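Local structure of phospho-2-dehydro-3-deoxyheptonate aldolase (Francisella tularensis, 3TQK) at residues A41-H45 with G46-R50; F141-V144 with I145-Y149; S128-T131 with N132-L135. The protein probably catalyses the stereospecific condensation of phosphoenolpyruvate with D-erythrose 4-phosphate to 3-deoxy-D-arabino-heptulosonate 7-phosphate, the first step towards chorismate. All coordinates share one frame; numbering follows the deposited sequence.

Interaction 1. Residues A41-H45 with G46-R50; sequences ANIIH and GNDDR
Ile43, near the end of helix 27-45, lies side by side with Asp48, the two side chains pointing the same way, while Arg50 crosses the isoleucine at about a right angle. At its CB the isoleucine forks. CG1 stands beside the backbone N (chi1 -67°), which sets it against the aspartate: it is 3.6 Å from Asp48 OD2 and also touches Asp48 CB. The other branch, CG2, turns to the backbone beyond and rests 3.4 Å from Arg50 O. At the tip, CD1 stays near Asp48 OD2 and comes within 4.1 Å of Arg50 NH2. A branched aliphatic chain suits this place, for it fills the angle between Asp48 and Arg50 while also packing inwards on Leu85 and Phe294 of two barrel strands.

The backbone makes the turn through a Schellman motif. Gly46 has a positive phi (91°), a conformation in which a CB would press on the carbonyl oxygen of His45, so glycine fits. Its N donates to Ile43 O at 3.1 Å, and Asn47 N reaches back to Asn42 O in a short but poorly angled, weak bond of 2.8 Å. A water bridges Ile43 O and Asp48 O, giving the helix-end carbonyl a further donor.

Past the turn, Asp48 and Arg50 form a salt bridge, with Arg50 NE 2.9 Å from Asp48 OD2 and the N-H...O angle fairly straight at 161°. The oxygen uses its syn lone pair and lies at the guanidinium edge, nearly in plane. Arginine suits the place because it can donate in several directions at once, and the remaining nitrogens of the group are engaged as well: NH1 with His81 O, NH2 in a salt bridge with Glu39.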
ATOM      1  N   ALA A  41      -5.458  10.049  22.954  1.00 18.69           N
ATOM      2  CA  ALA A  41      -4.024   9.819  23.163  1.00 18.81           C
ATOM      3  C   ALA A  41      -3.755   9.239  24.567  1.00 19.23           C
ATOM      4  O   ALA A  41      -3.004   8.279  24.708  1.00 19.52           O
ATOM      5  CB  ALA A  41      -3.206  11.114  22.940  1.00 18.49           C
ATOM      6  N   ASN A  42      -4.398   9.803  25.583  1.00 19.83           N
ATOM      7  CA  ASN A  42      -4.246   9.338  26.960  1.00 21.04           C
ATOM      8  C   ASN A  42      -4.809   7.943  27.178  1.00 21.17           C
ATOM      9  O   ASN A  42      -4.233   7.146  27.914  1.00 21.55           O
ATOM     10  CB  ASN A  42      -4.901  10.318  27.922  1.00 21.97           C
ATOM     11  CG  ASN A  42      -4.045  11.547  28.165  1.00 24.29           C
ATOM     12  OD1 ASN A  42      -2.846  11.439  28.433  1.00 26.47           O
ATOM     13  ND2 ASN A  42      -4.662  12.719  28.114  1.00 25.51           N
ATOM     14  N   ILE A  43      -5.931   7.645  26.542  1.00 20.85           N
ATOM     15  CA  ILE A  43      -6.460   6.288  26.589  1.00 21.39           C
ATOM     16  C   ILE A  43      -5.487   5.303  25.907  1.00 21.27           C
ATOM     17  O   ILE A  43      -5.184   4.263  26.469  1.00 21.90           O
ATOM     18  CB  ILE A  43      -7.864   6.210  25.995  1.00 20.85           C
ATOM     19  CG1 ILE A  43      -8.843   6.988  26.885  1.00 21.66           C
ATOM     20  CG2 ILE A  43      -8.306   4.770  25.887  1.00 21.19           C
ATOM     21  CD1 ILE A  43     -10.183   7.328  26.212  1.00 20.34           C
ATOM     22  N   ILE A  44      -4.971   5.661  24.733  1.00 21.07           N
ATOM     23  CA  ILE A  44      -4.037   4.800  23.973  1.00 21.18           C
ATOM     24  C   ILE A  44      -2.774   4.456  24.777  1.00 22.08           C
ATOM     25  O   ILE A  44      -2.264   3.330  24.701  1.00 23.15           O
ATOM     26  CB  ILE A  44      -3.610   5.464  22.615  1.00 20.35           C
ATOM     27  CG1 ILE A  44      -4.767   5.463  21.619  1.00 19.92           C
ATOM     28  CG2 ILE A  44      -2.426   4.734  21.993  1.00 19.92           C
ATOM     29  CD1 ILE A  44      -4.587   6.411  20.409  1.00 19.40           C
ATOM     30  N   HIS A  45      -2.291   5.427  25.555  1.00 22.06           N
ATOM     31  CA  HIS A  45      -1.084   5.279  26.358  1.00 22.07           C
ATOM     32  C   HIS A  45      -1.345   4.762  27.765  1.00 23.07           C
ATOM     33  O   HIS A  45      -0.404   4.526  28.522  1.00 23.96           O
ATOM     34  CB  HIS A  45      -0.346   6.612  26.435  1.00 21.85           C
ATOM     35  CG  HIS A  45       0.411   6.947  25.193  1.00 20.98           C
ATOM     36  ND1 HIS A  45       1.720   6.566  24.995  1.00 20.14           N
ATOM     37  CD2 HIS A  45       0.048   7.637  24.088  1.00 19.95           C
ATOM     38  CE1 HIS A  45       2.128   7.000  23.818  1.00 20.96           C
ATOM     39  NE2 HIS A  45       1.133   7.655  23.245  1.00 20.86           N
ATOM     40  N   GLY A  46      -2.613   4.589  28.122  1.00 23.28           N
ATOM     41  CA  GLY A  46      -2.972   3.959  29.385  1.00 24.22           C
ATOM     42  C   GLY A  46      -3.145   4.914  30.544  1.00 24.71           C
ATOM     43  O   GLY A  46      -3.406   4.478  31.669  1.00 26.02           O
ATOM     44  N   ASN A  47      -3.022   6.209  30.276  1.00 23.87           N
ATOM     45  CA  ASN A  47      -3.138   7.226  31.311  1.00 24.30           C
ATOM     46  C   ASN A  47      -4.584   7.545  31.723  1.00 24.47           C
ATOM     47  O   ASN A  47      -4.814   8.255  32.714  1.00 25.60           O
ATOM     48  CB  ASN A  47      -2.391   8.482  30.868  1.00 23.85           C
ATOM     49  CG  ASN A  47      -0.905   8.220  30.666  1.00 24.96           C
ATOM     50  OD1 ASN A  47      -0.288   7.462  31.427  1.00 26.11           O
ATOM     51  ND2 ASN A  47      -0.323   8.836  29.649  1.00 23.73           N
ATOM     52  N   ASP A  48      -5.541   7.024  30.954  1.00 23.76           N
ATOM     53  CA  ASP A  48      -6.958   7.028  31.294  1.00 24.09           C
ATOM     54  C   ASP A  48      -7.437   5.593  31.077  1.00 24.54           C
ATOM     55  O   ASP A  48      -6.990   4.928  30.135  1.00 24.11           O
ATOM     56  CB  ASP A  48      -7.704   8.006  30.378  1.00 23.85           C
ATOM     57  CG  ASP A  48      -9.197   8.112  30.684  1.00 24.45           C
ATOM     58  OD1 ASP A  48      -9.634   7.670  31.767  1.00 25.98           O
ATOM     59  OD2 ASP A  48      -9.926   8.680  29.838  1.00 23.38           O
ATOM     60  N   ASP A  49      -8.335   5.110  31.932  1.00 25.53           N
ATOM     61  CA  ASP A  49      -8.779   3.716  31.851  1.00 26.26           C
ATOM     62  C   ASP A  49     -10.212   3.569  31.316  1.00 26.59           C
ATOM     63  O   ASP A  49     -10.779   2.470  31.301  1.00 27.26           O
ATOM     64  CB  ASP A  49      -8.589   2.982  33.195  1.00 27.32           C
ATOM     65  CG  ASP A  49      -9.212   3.700  34.361  1.00 28.38           C
ATOM     66  OD1 ASP A  49      -9.931   4.700  34.126  1.00 27.87           O
ATOM     67  OD2 ASP A  49      -8.979   3.250  35.522  1.00 31.00           O
ATOM     68  N   ARG A  50     -10.787   4.682  30.882  1.00 26.04           N
ATOM     69  CA  ARG A  50     -11.918   4.639  29.962  1.00 26.24           C
ATOM     70  C   ARG A  50     -11.534   3.842  28.721  1.00 25.57           C
ATOM     71  O   ARG A  50     -10.351   3.720  28.396  1.00 25.85           O
ATOM     72  CB  ARG A  50     -12.334   6.046  29.543  1.00 25.34           C
ATOM     73  CG  ARG A  50     -13.016   6.830  30.645  1.00 25.91           C
ATOM     74  CD  ARG A  50     -13.705   8.062  30.097  1.00 24.95           C
ATOM     75  NE  ARG A  50     -12.801   8.858  29.283  1.00 22.76           N
ATOM     76  CZ  ARG A  50     -13.174   9.858  28.496  1.00 22.45           C
ATOM     77  NH1 ARG A  50     -14.457  10.214  28.407  1.00 22.82           N
ATOM     78  NH2 ARG A  50     -12.249  10.511  27.791  1.00 21.06           N
TER
HETATM   79  O   HOH W   1      -6.439   2.913  28.584  1.00 10.07           O

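Interaction 2. Residues F141-V144 with I145-Y149; sequences FLDV and ITPQY
The carboxylate of Asp143 is met from above its plane and, by Thr146 N, on the syn side, with all three donors from the next residues converging on OD1. Ile145 N comes from above, 78° out of the plane, at 3.2 Å. Thr146 N, only 21° out of the plane, is at 2.9 Å, and Thr146 OG1 donates from a tilted position at 2.8 Å. The Phe141 ring has Pro147 obliquely beside it, with CD1 4.1 Å from Pro147 CB.

Asp143 CG sits between its own backbone N and carbonyl carbon (chi1 72°), which swings OD1 forward over the N-H groups ahead. The bond to Ile145 N closes an Asx turn, and the chain then runs on with helical backbone angles from Thr146. Pro147, lacking an N-H, suits the start of these helical backbone angles; its CD lies only 3.1 Å from Asp143 O. A water joins Thr146 OG1 to Leu142 N. The turn follows barrel strand 137-140, and Leu207 of the second subunit packs on Asp143, Ile145 and Thr146. Three donors on a single carboxylate oxygen would probably stabilise the ionised form of Asp143 and fix its rotation.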
ATOM      1  N   PHE A 141      -7.300   6.727   6.621  1.00 24.50           N
ATOM      2  CA  PHE A 141      -6.417   7.528   5.808  1.00 24.07           C
ATOM      3  C   PHE A 141      -5.896   6.633   4.675  1.00 24.41           C
ATOM      4  O   PHE A 141      -5.151   5.681   4.910  1.00 24.40           O
ATOM      5  CB  PHE A 141      -5.295   8.102   6.666  1.00 24.02           C
ATOM      6  CG  PHE A 141      -5.756   9.176   7.637  1.00 23.19           C
ATOM      7  CD1 PHE A 141      -6.220  10.391   7.171  1.00 24.30           C
ATOM      8  CD2 PHE A 141      -5.727   8.966   9.004  1.00 23.16           C
ATOM      9  CE1 PHE A 141      -6.647  11.385   8.046  1.00 23.72           C
ATOM     10  CE2 PHE A 141      -6.141   9.961   9.878  1.00 23.41           C
ATOM     11  CZ  PHE A 141      -6.597  11.172   9.395  1.00 23.77           C
ATOM     12  N   LEU A 142      -6.291   6.965   3.452  1.00 24.72           N
ATOM     13  CA  LEU A 142      -6.188   6.069   2.287  1.00 25.54           C
ATOM     14  C   LEU A 142      -4.975   6.315   1.374  1.00 25.03           C
ATOM     15  O   LEU A 142      -4.442   5.366   0.777  1.00 24.87           O
ATOM     16  CB  LEU A 142      -7.448   6.250   1.434  1.00 26.75           C
ATOM     17  CG  LEU A 142      -8.807   5.969   2.087  1.00 27.77           C
ATOM     18  CD1 LEU A 142      -9.954   6.661   1.349  1.00 29.54           C
ATOM     19  CD2 LEU A 142      -8.989   4.453   2.138  1.00 29.21           C
ATOM     20  N   ASP A 143      -4.560   7.585   1.253  1.00 24.21           N
ATOM     21  CA  ASP A 143      -3.527   7.988   0.285  1.00 23.57           C
ATOM     22  C   ASP A 143      -2.925   9.348   0.659  1.00 22.92           C
ATOM     23  O   ASP A 143      -3.243   9.876   1.725  1.00 22.71           O
ATOM     24  CB  ASP A 143      -4.129   8.001  -1.114  1.00 24.29           C
ATOM     25  CG  ASP A 143      -5.087   9.162  -1.340  1.00 25.88           C
ATOM     26  OD1 ASP A 143      -5.388   9.897  -0.402  1.00 29.22           O
ATOM     27  OD2 ASP A 143      -5.533   9.361  -2.485  1.00 31.61           O
ATOM     28  N   VAL A 144      -2.058   9.917  -0.187  1.00 22.24           N
ATOM     29  CA  VAL A 144      -1.379  11.179   0.155  1.00 21.43           C
ATOM     30  C   VAL A 144      -2.106  12.427  -0.346  1.00 21.24           C
ATOM     31  O   VAL A 144      -1.580  13.540  -0.235  1.00 21.65           O
ATOM     32  CB  VAL A 144       0.097  11.201  -0.355  1.00 22.28           C
ATOM     33  CG1 VAL A 144       0.894  10.045   0.254  1.00 21.75           C
ATOM     34  CG2 VAL A 144       0.181  11.183  -1.884  1.00 21.46           C
ATOM     35  N   ILE A 145      -3.314  12.253  -0.882  1.00 20.34           N
ATOM     36  CA  ILE A 145      -4.052  13.359  -1.494  1.00 19.74           C
ATOM     37  C   ILE A 145      -5.296  13.715  -0.665  1.00 19.30           C
ATOM     38  O   ILE A 145      -5.472  14.871  -0.284  1.00 19.18           O
ATOM     39  CB  ILE A 145      -4.404  13.035  -2.976  1.00 19.93           C
ATOM     40  CG1 ILE A 145      -3.110  12.972  -3.805  1.00 20.20           C
ATOM     41  CG2 ILE A 145      -5.327  14.073  -3.565  1.00 19.00           C
ATOM     42  CD1 ILE A 145      -3.277  12.451  -5.258  1.00 18.14           C
ATOM     43  N   THR A 146      -6.134  12.724  -0.357  1.00 18.58           N
ATOM     44  CA  THR A 146      -7.407  12.979   0.324  1.00 18.61           C
ATOM     45  C   THR A 146      -7.268  13.582   1.723  1.00 18.33           C
ATOM     46  O   THR A 146      -8.072  14.426   2.099  1.00 19.11           O
ATOM     47  CB  THR A 146      -8.320  11.716   0.384  1.00 18.94           C
ATOM     48  OG1 THR A 146      -7.643  10.648   1.061  1.00 17.68           O
ATOM     49  CG2 THR A 146      -8.702  11.247  -1.032  1.00 18.61           C
ATOM     50  N   PRO A 147      -6.245  13.184   2.496  1.00 17.64           N
ATOM     51  CA  PRO A 147      -6.191  13.703   3.865  1.00 17.44           C
ATOM     52  C   PRO A 147      -6.130  15.211   4.028  1.00 18.26           C
ATOM     53  O   PRO A 147      -6.620  15.731   5.023  1.00 18.79           O
ATOM     54  CB  PRO A 147      -4.910  13.078   4.416  1.00 16.90           C
ATOM     55  CG  PRO A 147      -4.744  11.838   3.634  1.00 16.48           C
ATOM     56  CD  PRO A 147      -5.168  12.204   2.259  1.00 17.35           C
ATOM     57  N   GLN A 148      -5.534  15.918   3.072  1.00 19.29           N
ATOM     58  CA  GLN A 148      -5.455  17.376   3.132  1.00 19.91           C
ATOM     59  C   GLN A 148      -6.832  18.027   3.142  1.00 20.56           C
ATOM     60  O   GLN A 148      -6.980  19.154   3.609  1.00 21.24           O
ATOM     61  CB  GLN A 148      -4.640  17.919   1.954  1.00 20.86           C
ATOM     62  CG  GLN A 148      -3.148  17.586   2.029  1.00 22.37           C
ATOM     63  CD  GLN A 148      -2.385  18.396   3.098  1.00 25.20           C
ATOM     64  OE1 GLN A 148      -2.980  19.062   3.967  1.00 27.13           O
ATOM     65  NE2 GLN A 148      -1.057  18.340   3.031  1.00 27.62           N
ATOM     66  N   TYR A 149      -7.840  17.306   2.652  1.00 20.30           N
ATOM     67  CA  TYR A 149      -9.192  17.819   2.609  1.00 20.73           C
ATOM     68  C   TYR A 149      -9.936  17.783   3.939  1.00 21.16           C
ATOM     69  O   TYR A 149     -10.954  18.464   4.080  1.00 22.44           O
ATOM     70  CB  TYR A 149     -10.004  17.078   1.535  1.00 21.17           C
ATOM     71  CG  TYR A 149      -9.523  17.381   0.144  1.00 19.54           C
ATOM     72  CD1 TYR A 149      -8.399  16.758  -0.371  1.00 19.69           C
ATOM     73  CD2 TYR A 149     -10.175  18.318  -0.644  1.00 21.50           C
ATOM     74  CE1 TYR A 149      -7.935  17.047  -1.642  1.00 20.53           C
ATOM     75  CE2 TYR A 149      -9.726  18.617  -1.934  1.00 21.80           C
ATOM     76  CZ  TYR A 149      -8.606  17.982  -2.419  1.00 20.86           C
ATOM     77  OH  TYR A 149      -8.156  18.261  -3.677  1.00 22.56           O
TER
HETATM   78  O   HOH W   2      -7.963   9.733   3.541  1.00 15.08           O

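Interaction 3. Residues S128-T131 with N132-L135; sequences SDLT and NMGL
Thr131 and Leu135 meet where helix 116-132 ends: Thr131 CG2 is 3.6 Å from Leu135 O, and the same oxygen accepts a CA-H...O contact from Thr131 CA at 3.4 Å. The threonine holds OG1 between its backbone N and carbonyl carbon (chi1 54°), turning the hydroxyl back along the helix, where it bonds to Leu127 O and Ser29 OG. A beta-branched residue thus serves two tasks, its methyl packing forward and its hydroxyl finding partners in a buried setting.

Met133, present as selenomethionine, runs back over the last turn. CG beside the backbone N (chi1 -69°) lays the chain there, with CG 3.3 Å from Asp129 O. SE packs 4.3 Å from Leu130 CD2, and both side chains touch Ala70 of helix 63-80; the unbranched, flexible Met133 chain adapts to that surface beside the compact Leu130. Asn132 brings its CB to 3.1 Å from Ser128 O, while its side chain touches Thr28 and Ser29 of helix 27-45.

Gly134 takes a positive phi (93°), easily reached without a CB. Gly134 N donates to Thr131 O at 2.9 Å, and Leu135 N to Leu130 O at 3.2 Å. These two backward bonds make a Schellman motif, here turning a TIM-barrel helix toward its next strand, 137-140.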
ATOM      1  N   SER A 128     -17.371  18.358   9.014  1.00 23.24           N
ATOM      2  CA  SER A 128     -17.590  19.663   9.643  1.00 24.09           C
ATOM      3  C   SER A 128     -18.848  19.619  10.507  1.00 25.51           C
ATOM      4  O   SER A 128     -18.794  19.987  11.675  1.00 26.39           O
ATOM      5  CB  SER A 128     -17.690  20.769   8.597  1.00 24.96           C
ATOM      6  OG  SER A 128     -17.870  22.042   9.198  1.00 26.66           O
ATOM      7  N   ASP A 129     -19.955  19.137   9.941  1.00 25.98           N
ATOM      8  CA  ASP A 129     -21.233  19.046  10.655  1.00 27.56           C
ATOM      9  C   ASP A 129     -21.178  18.184  11.922  1.00 27.11           C
ATOM     10  O   ASP A 129     -21.671  18.589  12.973  1.00 27.37           O
ATOM     11  CB  ASP A 129     -22.355  18.527   9.725  1.00 28.30           C
ATOM     12  CG  ASP A 129     -22.698  19.511   8.604  1.00 29.71           C
ATOM     13  OD1 ASP A 129     -22.210  20.651   8.658  1.00 31.23           O
ATOM     14  OD2 ASP A 129     -23.437  19.149   7.663  1.00 28.42           O
ATOM     15  N   LEU A 130     -20.579  17.002  11.816  1.00 26.52           N
ATOM     16  CA  LEU A 130     -20.503  16.074  12.945  1.00 26.32           C
ATOM     17  C   LEU A 130     -19.672  16.629  14.109  1.00 26.15           C
ATOM     18  O   LEU A 130     -20.121  16.606  15.263  1.00 26.90           O
ATOM     19  CB  LEU A 130     -19.941  14.732  12.488  1.00 25.09           C
ATOM     20  CG  LEU A 130     -20.826  13.952  11.509  1.00 25.99           C
ATOM     21  CD1 LEU A 130     -20.060  12.768  10.940  1.00 25.37           C
ATOM     22  CD2 LEU A 130     -22.086  13.487  12.187  1.00 27.48           C
ATOM     23  N   THR A 131     -18.471  17.122  13.809  1.00 25.32           N
ATOM     24  CA  THR A 131     -17.605  17.702  14.821  1.00 24.81           C
ATOM     25  C   THR A 131     -18.205  18.975  15.401  1.00 26.95           C
ATOM     26  O   THR A 131     -18.012  19.271  16.593  1.00 26.85           O
ATOM     27  CB  THR A 131     -16.219  18.035  14.271  1.00 23.80           C
ATOM     28  OG1 THR A 131     -16.358  18.860  13.114  1.00 23.78           O
ATOM     29  CG2 THR A 131     -15.435  16.749  13.943  1.00 21.52           C
ATOM     30  N   ASN A 132     -18.939  19.717  14.568  1.00 28.25           N
ATOM     31  CA  ASN A 132     -19.641  20.904  15.036  1.00 30.52           C
ATOM     32  C   ASN A 132     -20.778  20.568  16.003  1.00 32.08           C
ATOM     33  O   ASN A 132     -21.179  21.405  16.813  1.00 33.07           O
ATOM     34  CB  ASN A 132     -20.163  21.726  13.857  1.00 31.65           C
ATOM     35  CG  ASN A 132     -20.607  23.101  14.269  1.00 34.29           C
ATOM     36  OD1 ASN A 132     -21.745  23.488  14.029  1.00 35.96           O
ATOM     37  ND2 ASN A 132     -19.713  23.845  14.926  1.00 36.56           N
HETATM   38  N   MSE A 133     -21.287  19.342  15.925  1.00 32.57           N
HETATM   39  CA  MSE A 133     -22.247  18.841  16.916  1.00 34.62           C
HETATM   40  C   MSE A 133     -21.556  18.375  18.204  1.00 33.50           C
HETATM   41  O   MSE A 133     -22.227  17.989  19.159  1.00 34.25           O
HETATM   42  CB  MSE A 133     -23.041  17.661  16.351  1.00 35.48           C
HETATM   43  CG  MSE A 133     -24.021  18.001  15.244  1.00 40.03           C
HETATM   44 SE   MSE A 133     -24.527  16.356  14.322  1.00 47.25          SE
HETATM   45  CE  MSE A 133     -24.771  15.231  15.894  1.00 40.47           C
ATOM     46  N   GLY A 134     -20.225  18.382  18.213  1.00 31.68           N
ATOM     47  CA  GLY A 134     -19.453  17.960  19.380  1.00 30.87           C
ATOM     48  C   GLY A 134     -19.055  16.492  19.370  1.00 29.58           C
ATOM     49  O   GLY A 134     -18.662  15.965  20.410  1.00 29.36           O
ATOM     50  N   LEU A 135     -19.159  15.837  18.207  1.00 28.61           N
ATOM     51  CA  LEU A 135     -18.825  14.419  18.061  1.00 27.63           C
ATOM     52  C   LEU A 135     -17.450  14.260  17.450  1.00 25.72           C
ATOM     53  O   LEU A 135     -17.221  14.692  16.322  1.00 25.85           O
ATOM     54  CB  LEU A 135     -19.816  13.689  17.138  1.00 28.39           C
ATOM     55  CG  LEU A 135     -21.036  13.012  17.756  1.00 30.76           C
ATOM     56  CD1 LEU A 135     -22.014  12.571  16.637  1.00 33.34           C
ATOM     57  CD2 LEU A 135     -20.642  11.834  18.635  1.00 28.19           C
TER

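Along the chain the contacts come in the order interaction 1, interaction 3, interaction 2; they follow in series, and none nests within or crosses another. Interaction 1 turns the chain from helix 27-45 into strand 51-56, the first of the eight-stranded parallel barrel. Interaction 3 does the same between helix 116-132 and strand 137-140, the third. Interaction 2 lies just past that strand, so residues 128-135 and 141-149 flank its two ends, their centres 20 Å apart. No two contacts touch; interactions 2 and 3 approach nearest, about 8 Å between closest atoms. Helix 27-45 nevertheless relates two of them, ending in interaction 1 and supplying Thr32 to Thr131 O of interaction 3.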